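Local structure of pyridoxamine 5'-phosphate oxidase-related, FMN-binding protein (Mycobacterium smegmatis, 6ECI) at residues Thr5-Lys17 and Val117-Phe129. The protein binds flavin-adenine dinucleotide and, as a member of the flavin/deazaflavin-dependent oxidoreductase group, probably sequesters the cofactor to protect mycobacteria against hypoxic and oxidative stress. Residues are numbered along the deposited sequence; the frame is centred on the assembly and turned at random.
With FAD (flavin-adenine dinucleotide), chain C.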
loop_
_atom_site.group_PDB
_atom_site.type_symbol
_atom_site.label_atom_id
_atom_site.label_comp_id
_atom_site.label_asym_id
_atom_site.label_seq_id
_atom_site.Cartn_x
_atom_site.Cartn_y
_atom_site.Cartn_z
ATOM N N THR B 5 -12.214 -5.492 -14.743
ATOM C CA THR B 5 -11.393 -5.443 -15.949
ATOM C C THR B 5 -9.940 -5.805 -15.653
ATOM O O THR B 5 -9.274 -5.139 -14.859
ATOM C CB THR B 5 -11.439 -4.047 -16.608
ATOM O OG1 THR B 5 -12.764 -3.784 -17.089
ATOM C CG2 THR B 5 -10.449 -3.963 -17.768
ATOM N N ILE B 6 -9.456 -6.865 -16.296
ATOM C CA ILE B 6 -8.058 -7.264 -16.173
ATOM C C ILE B 6 -7.212 -6.383 -17.080
ATOM O O ILE B 6 -7.592 -6.091 -18.221
ATOM C CB ILE B 6 -7.883 -8.753 -16.522
ATOM C CG1 ILE B 6 -9.025 -9.588 -15.937
ATOM C CG2 ILE B 6 -6.538 -9.260 -16.023
ATOM C CD1 ILE B 6 -8.984 -9.722 -14.433
ATOM N N LEU B 7 -6.059 -5.953 -16.579
ATOM C CA LEU B 7 -5.174 -5.066 -17.320
ATOM C C LEU B 7 -3.988 -5.838 -17.879
ATOM O O LEU B 7 -3.470 -6.757 -17.237
ATOM C CB LEU B 7 -4.677 -3.922 -16.435
ATOM C CG LEU B 7 -5.744 -2.974 -15.890
ATOM C CD1 LEU B 7 -5.106 -1.901 -15.025
ATOM C CD2 LEU B 7 -6.538 -2.352 -17.028
ATOM N N SER B 8 -3.564 -5.455 -19.079
ATOM C CA SER B 8 -2.390 -6.043 -19.700
ATOM C C SER B 8 -1.121 -5.493 -19.056
ATOM O O SER B 8 -1.150 -4.552 -18.260
ATOM C CB SER B 8 -2.380 -5.765 -21.201
ATOM O OG SER B 8 -2.177 -4.385 -21.450
ATOM N N ALA B 9 0.014 -6.089 -19.426
ATOM C CA ALA B 9 1.287 -5.664 -18.853
ATOM C C ALA B 9 1.659 -4.258 -19.305
ATOM O O ALA B 9 2.217 -3.478 -18.524
ATOM C CB ALA B 9 2.388 -6.655 -19.222
ATOM N N THR B 10 1.360 -3.914 -20.562
ATOM C CA THR B 10 1.747 -2.603 -21.073
ATOM C C THR B 10 0.947 -1.485 -20.416
ATOM O O THR B 10 1.450 -0.363 -20.282
ATOM C CB THR B 10 1.591 -2.556 -22.597
ATOM O OG1 THR B 10 1.996 -1.269 -23.083
ATOM C CG2 THR B 10 0.149 -2.815 -23.009
ATOM N N GLU B 11 -0.289 -1.766 -19.997
ATOM C CA GLU B 11 -1.059 -0.761 -19.272
ATOM C C GLU B 11 -0.540 -0.601 -17.849
ATOM O O GLU B 11 -0.446 0.521 -17.340
ATOM C CB GLU B 11 -2.543 -1.133 -19.268
ATOM C CG GLU B 11 -3.125 -1.383 -20.653
ATOM C CD GLU B 11 -4.458 -2.112 -20.616
ATOM O OE1 GLU B 11 -5.507 -1.440 -20.611
ATOM O OE2 GLU B 11 -4.459 -3.360 -20.592
ATOM N N CYS B 12 -0.179 -1.713 -17.200
ATOM C CA CYS B 12 0.278 -1.660 -15.815
ATOM C C CYS B 12 1.564 -0.851 -15.685
ATOM O O CYS B 12 1.666 0.041 -14.833
ATOM C CB CYS B 12 0.484 -3.075 -15.274
ATOM S SG CYS B 12 -1.003 -4.098 -15.190
ATOM N N TRP B 13 2.562 -1.154 -16.520
ATOM C CA TRP B 13 3.852 -0.481 -16.400
ATOM C C TRP B 13 3.734 1.015 -16.663
ATOM O O TRP B 13 4.484 1.807 -16.080
ATOM C CB TRP B 13 4.869 -1.112 -17.351
ATOM C CG TRP B 13 5.342 -2.458 -16.903
ATOM C CD1 TRP B 13 5.071 -3.661 -17.488
ATOM C CD2 TRP B 13 6.164 -2.741 -15.766
ATOM N NE1 TRP B 13 5.673 -4.675 -16.785
ATOM C CE2 TRP B 13 6.351 -4.136 -15.723
ATOM C CE3 TRP B 13 6.758 -1.949 -14.780
ATOM C CZ2 TRP B 13 7.110 -4.758 -14.733
ATOM C CZ3 TRP B 13 7.510 -2.566 -13.798
ATOM C CH2 TRP B 13 7.680 -3.958 -13.782
ATOM N N ASP B 14 2.801 1.423 -17.526
ATOM C CA ASP B 14 2.585 2.848 -17.748
ATOM C C ASP B 14 1.747 3.465 -16.636
ATOM O O ASP B 14 2.050 4.569 -16.171
ATOM C CB ASP B 14 1.929 3.082 -19.108
ATOM C CG ASP B 14 2.939 3.160 -20.232
ATOM O OD1 ASP B 14 4.093 3.554 -19.962
ATOM O OD2 ASP B 14 2.581 2.831 -21.383
ATOM N N LEU B 15 0.693 2.771 -16.196
ATOM C CA LEU B 15 -0.107 3.272 -15.083
ATOM C C LEU B 15 0.755 3.514 -13.850
ATOM O O LEU B 15 0.520 4.466 -13.098
ATOM C CB LEU B 15 -1.238 2.297 -14.763
ATOM C CG LEU B 15 -2.461 2.355 -15.680
ATOM C CD1 LEU B 15 -3.493 1.334 -15.252
ATOM C CD2 LEU B 15 -3.055 3.749 -15.691
ATOM N N LEU B 16 1.767 2.670 -13.636
ATOM C CA LEU B 16 2.691 2.888 -12.527
ATOM C C LEU B 16 3.449 4.200 -12.675
ATOM O O LEU B 16 3.787 4.837 -11.671
ATOM C CB LEU B 16 3.672 1.719 -12.424
ATOM C CG LEU B 16 3.112 0.426 -11.836
ATOM C CD1 LEU B 16 4.209 -0.616 -11.691
ATOM C CD2 LEU B 16 2.459 0.713 -10.496
ATOM N N LYS B 17 3.720 4.625 -13.911
ATOM C CA LYS B 17 4.447 5.870 -14.133
ATOM C C LYS B 17 3.604 7.107 -13.860
ATOM O O LYS B 17 4.146 8.217 -13.876
ATOM C CB LYS B 17 4.976 5.924 -15.568
ATOM C CG LYS B 17 5.859 4.760 -15.954
ATOM C CD LYS B 17 7.063 5.235 -16.741
ATOM C CE LYS B 17 7.662 4.107 -17.555
ATOM N NZ LYS B 17 6.699 3.595 -18.569
ATOM N N VAL B 117 13.034 -3.578 -7.866
ATOM C CA VAL B 117 12.179 -4.755 -7.786
ATOM C C VAL B 117 12.148 -5.371 -9.179
ATOM O O VAL B 117 11.502 -4.842 -10.086
ATOM C CB VAL B 117 10.771 -4.407 -7.292
ATOM C CG1 VAL B 117 9.903 -5.656 -7.259
ATOM C CG2 VAL B 117 10.836 -3.774 -5.919
ATOM N N LEU B 118 12.874 -6.472 -9.359
ATOM C CA LEU B 118 12.886 -7.159 -10.643
ATOM C C LEU B 118 11.642 -8.033 -10.734
ATOM O O LEU B 118 11.497 -8.992 -9.965
ATOM C CB LEU B 118 14.157 -7.991 -10.806
ATOM C CG LEU B 118 15.471 -7.225 -10.627
ATOM C CD1 LEU B 118 16.650 -8.086 -11.046
ATOM C CD2 LEU B 118 15.454 -5.913 -11.402
ATOM N N PRO B 119 10.730 -7.742 -11.656
ATOM C CA PRO B 119 9.417 -8.389 -11.616
ATOM C C PRO B 119 9.473 -9.842 -12.056
ATOM O O PRO B 119 10.140 -10.197 -13.030
ATOM C CB PRO B 119 8.581 -7.549 -12.587
ATOM C CG PRO B 119 9.576 -7.040 -13.561
ATOM C CD PRO B 119 10.855 -6.815 -12.793
ATOM N N THR B 120 8.763 -10.682 -11.307
ATOM C CA THR B 120 8.446 -12.039 -11.723
ATOM C C THR B 120 7.015 -12.160 -12.233
ATOM O O THR B 120 6.697 -13.122 -12.942
ATOM C CB THR B 120 8.689 -13.009 -10.552
ATOM O OG1 THR B 120 9.607 -14.031 -10.959
ATOM C CG2 THR B 120 7.388 -13.645 -10.046
ATOM N N GLN B 121 6.170 -11.179 -11.921
ATOM C CA GLN B 121 4.779 -11.143 -12.345
ATOM C C GLN B 121 4.247 -9.739 -12.094
ATOM O O GLN B 121 4.563 -9.131 -11.068
ATOM C CB GLN B 121 3.945 -12.182 -11.587
ATOM C CG GLN B 121 2.456 -12.157 -11.888
ATOM C CD GLN B 121 1.673 -13.111 -11.001
ATOM O OE1 GLN B 121 1.776 -13.063 -9.774
ATOM N NE2 GLN B 121 0.887 -13.987 -11.621
ATOM N N ILE B 122 3.462 -9.222 -13.035
ATOM C CA ILE B 122 2.769 -7.951 -12.855
ATOM C C ILE B 122 1.318 -8.136 -13.276
ATOM O O ILE B 122 1.041 -8.749 -14.312
ATOM C CB ILE B 122 3.430 -6.801 -13.642
ATOM C CG1 ILE B 122 2.725 -5.475 -13.343
ATOM C CG2 ILE B 122 3.445 -7.082 -15.141
ATOM C CD1 ILE B 122 3.518 -4.247 -13.749
ATOM N N THR B 123 0.396 -7.640 -12.453
ATOM C CA THR B 123 -1.030 -7.708 -12.741
ATOM C C THR B 123 -1.660 -6.367 -12.403
ATOM O O THR B 123 -1.103 -5.574 -11.640
ATOM C CB THR B 123 -1.730 -8.828 -11.958
ATOM O OG1 THR B 123 -1.485 -8.659 -10.557
ATOM C CG2 THR B 123 -1.219 -10.194 -12.395
ATOM N N GLY B 124 -2.828 -6.122 -12.976
ATOM C CA GLY B 124 -3.511 -4.854 -12.779
ATOM C C GLY B 124 -5.002 -4.997 -12.963
ATOM O O GLY B 124 -5.475 -5.793 -13.782
ATOM N N ARG B 125 -5.751 -4.209 -12.197
ATOM C CA ARG B 125 -7.204 -4.250 -12.230
ATOM C C ARG B 125 -7.761 -2.843 -12.355
ATOM O O ARG B 125 -7.167 -1.876 -11.875
ATOM C CB ARG B 125 -7.788 -4.904 -10.972
ATOM C CG ARG B 125 -7.414 -6.359 -10.785
ATOM C CD ARG B 125 -8.175 -7.270 -11.721
ATOM N NE ARG B 125 -7.868 -8.666 -11.441
ATOM C CZ ARG B 125 -8.536 -9.411 -10.568
ATOM N NH1 ARG B 125 -9.553 -8.889 -9.896
ATOM N NH2 ARG B 125 -8.188 -10.676 -10.368
ATOM N N ARG B 126 -8.910 -2.745 -13.008
ATOM C CA ARG B 126 -9.718 -1.539 -13.012
ATOM C C ARG B 126 -10.971 -1.810 -12.191
ATOM O O ARG B 126 -11.551 -2.897 -12.276
ATOM C CB ARG B 126 -10.074 -1.125 -14.443
ATOM C CG ARG B 126 -10.809 0.196 -14.555
ATOM C CD ARG B 126 -10.900 0.643 -16.005
ATOM N NE ARG B 126 -11.775 -0.226 -16.789
ATOM C CZ ARG B 126 -11.634 -0.453 -18.092
ATOM N NH1 ARG B 126 -10.651 0.129 -18.769
ATOM N NH2 ARG B 126 -12.478 -1.261 -18.721
ATOM N N PHE B 127 -11.371 -0.839 -11.374
ATOM C CA PHE B 127 -12.499 -0.986 -10.462
ATOM C C PHE B 127 -13.419 0.218 -10.608
ATOM O O PHE B 127 -12.959 1.327 -10.888
ATOM C CB PHE B 127 -12.008 -1.126 -9.019
ATOM C CG PHE B 127 -12.994 -1.773 -8.100
ATOM C CD1 PHE B 127 -13.126 -3.146 -8.067
ATOM C CD2 PHE B 127 -13.773 -1.009 -7.249
ATOM C CE1 PHE B 127 -14.028 -3.749 -7.215
ATOM C CE2 PHE B 127 -14.676 -1.606 -6.392
ATOM C CZ PHE B 127 -14.804 -2.978 -6.375
ATOM N N ARG B 128 -14.726 0.001 -10.416
ATOM C CA ARG B 128 -15.721 1.018 -10.744
ATOM C C ARG B 128 -16.466 1.579 -9.539
ATOM O O ARG B 128 -16.722 2.778 -9.516
ATOM C CB ARG B 128 -16.717 0.446 -11.779
ATOM C CG ARG B 128 -18.194 0.914 -11.798
ATOM C CD ARG B 128 -18.421 2.395 -12.144
ATOM N NE ARG B 128 -18.511 3.164 -10.909
ATOM C CZ ARG B 128 -18.902 4.430 -10.793
ATOM N NH1 ARG B 128 -19.242 5.144 -11.857
ATOM N NH2 ARG B 128 -18.941 4.980 -9.584
ATOM N N PHE B 129 -16.770 0.775 -8.521
ATOM C CA PHE B 129 -17.733 1.157 -7.486
ATOM C C PHE B 129 -19.089 1.453 -8.118
ATOM O O PHE B 129 -19.391 2.613 -8.411
ATOM C CB PHE B 129 -17.316 2.395 -6.667
ATOM C CG PHE B 129 -15.830 2.575 -6.482
ATOM C CD1 PHE B 129 -15.151 1.840 -5.533
ATOM C CD2 PHE B 129 -15.134 3.547 -7.190
ATOM C CE1 PHE B 129 -13.799 2.022 -5.331
ATOM C CE2 PHE B 129 -13.778 3.731 -6.996
ATOM C CZ PHE B 129 -13.111 2.970 -6.062
HETATM P PA FAD C . -8.562 -13.133 -7.888
HETATM O O1A FAD C . -9.138 -13.066 -9.255
HETATM O O2A FAD C . -8.750 -14.465 -7.160
HETATM O O5B FAD C . -7.032 -12.753 -7.894
HETATM C C5B FAD C . -6.098 -13.410 -8.776
HETATM C C4B FAD C . -4.826 -12.603 -8.821
HETATM O O4B FAD C . -5.091 -11.332 -9.448
HETATM C C3B FAD C . -4.231 -12.248 -7.465
HETATM O O3B FAD C . -3.403 -13.294 -6.970
HETATM C C2B FAD C . -3.423 -10.987 -7.779
HETATM O O2B FAD C . -2.101 -11.283 -8.214
HETATM C C1B FAD C . -4.245 -10.336 -8.899
HETATM N N9A FAD C . -5.071 -9.221 -8.451
HETATM C C8A FAD C . -6.296 -9.284 -7.840
HETATM N N7A FAD C . -6.806 -8.115 -7.534
HETATM C C5A FAD C . -5.837 -7.214 -7.975
HETATM C C6A FAD C . -5.773 -5.810 -7.944
HETATM N N6A FAD C . -6.726 -5.026 -7.437
HETATM N N1A FAD C . -4.671 -5.228 -8.473
HETATM C C2A FAD C . -3.716 -6.004 -8.987
HETATM N N3A FAD C . -3.668 -7.335 -9.064
HETATM C C4A FAD C . -4.774 -7.887 -8.537
HETATM N N1 FAD C . -12.738 -4.703 -3.683
HETATM C C2 FAD C . -13.663 -4.613 -2.685
HETATM O O2 FAD C . -14.201 -5.619 -2.209
HETATM N N3 FAD C . -14.014 -3.373 -2.185
HETATM C C4 FAD C . -13.510 -2.157 -2.600
HETATM O O4 FAD C . -13.900 -1.113 -2.077
HETATM C C4X FAD C . -12.529 -2.264 -3.662
HETATM N N5 FAD C . -11.999 -1.163 -4.120
HETATM C C5X FAD C . -11.060 -1.269 -5.136
HETATM C C6 FAD C . -10.485 -0.104 -5.638
HETATM C C7 FAD C . -9.539 -0.155 -6.657
HETATM C C7M FAD C . -8.937 1.124 -7.175
HETATM C C8 FAD C . -9.157 -1.399 -7.187
HETATM C C8M FAD C . -8.140 -1.489 -8.292
HETATM C C9 FAD C . -9.731 -2.565 -6.688
HETATM C C9A FAD C . -10.677 -2.507 -5.671
HETATM N N10 FAD C . -11.281 -3.668 -5.147
HETATM C C10 FAD C . -12.208 -3.583 -4.138
HETATM C "C1'" FAD C . -10.912 -4.998 -5.647
HETATM C "C2'" FAD C . -9.899 -5.701 -4.750
HETATM O "O2'" FAD C . -8.791 -4.840 -4.492
HETATM C "C3'" FAD C . -9.402 -6.971 -5.440
HETATM O "O3'" FAD C . -9.169 -6.690 -6.813
HETATM C "C4'" FAD C . -10.362 -8.155 -5.333
HETATM O "O4'" FAD C . -10.758 -8.328 -3.971
HETATM C "C5'" FAD C . -9.757 -9.434 -5.869
HETATM O "O5'" FAD C . -10.754 -10.475 -5.841
HETATM P P FAD C . -10.729 -11.653 -6.884
HETATM O O1P FAD C . -11.174 -11.117 -8.248
HETATM O O2P FAD C . -11.476 -12.824 -6.372
HETATM O O3P FAD C . -9.188 -11.995 -6.980
HETATM O O HOH W 1 -3.610 -8.335 -14.644
#
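L7 N donates to G124 O at 2.9 Å. Its counterpart, R126 N to T5 O, is straighter, with an N-H...O angle of 161°. Together they frame I6 and R125 as a non-hydrogen-bonded antiparallel pair, a single bridge laid on strand 121-127. Beside it, T5 CG2 lies over one face of the R126 guanidinium, toward its rim. A water continues the pairing, accepting from G124 N and donating to L7 O. Beyond it the chain turns into helix 9-16, with S8 as N-cap: S8 N and S8 OG both bond E11 OE2, tying the carboxylate to the first turn.

The helix crosses the strand nearly at right angles (82°) and packs through an apolar patch. I122 CG1 stands anti to the backbone N (chi1 -176°), which carries CD1 over one face of the W13 indole, 3.6 Å from the centroid of the five-membered ring, a CH-pi contact. The same methyl meets C12 CB, while P119 CG abuts the six-membered side of the indole at its edge, 3.6 Å from W13 CZ2. C12 SG lies against the backbone of G124, and V80 of strand 77-88 flanks C12 and L16.

On the other side of the strand, the bend of R125 at chi2 lays its guanidinium between I6 CD1 on one face and adenine C8A of FAD on the other. R125 NH1 bonds FAD O1P at 3.2 Å and R125 NH2 bonds FAD O1A at 2.8 Å, one phosphate each, while T123 OG1 donates to FAD N3A at 3.0 Å. S79 OG and backbone atoms of P36, N38, R49 and K55 of the second subunit also hydrogen-bond FAD. The N-terminal arm thus backs a cationic group that would offset the charge of the diphosphate.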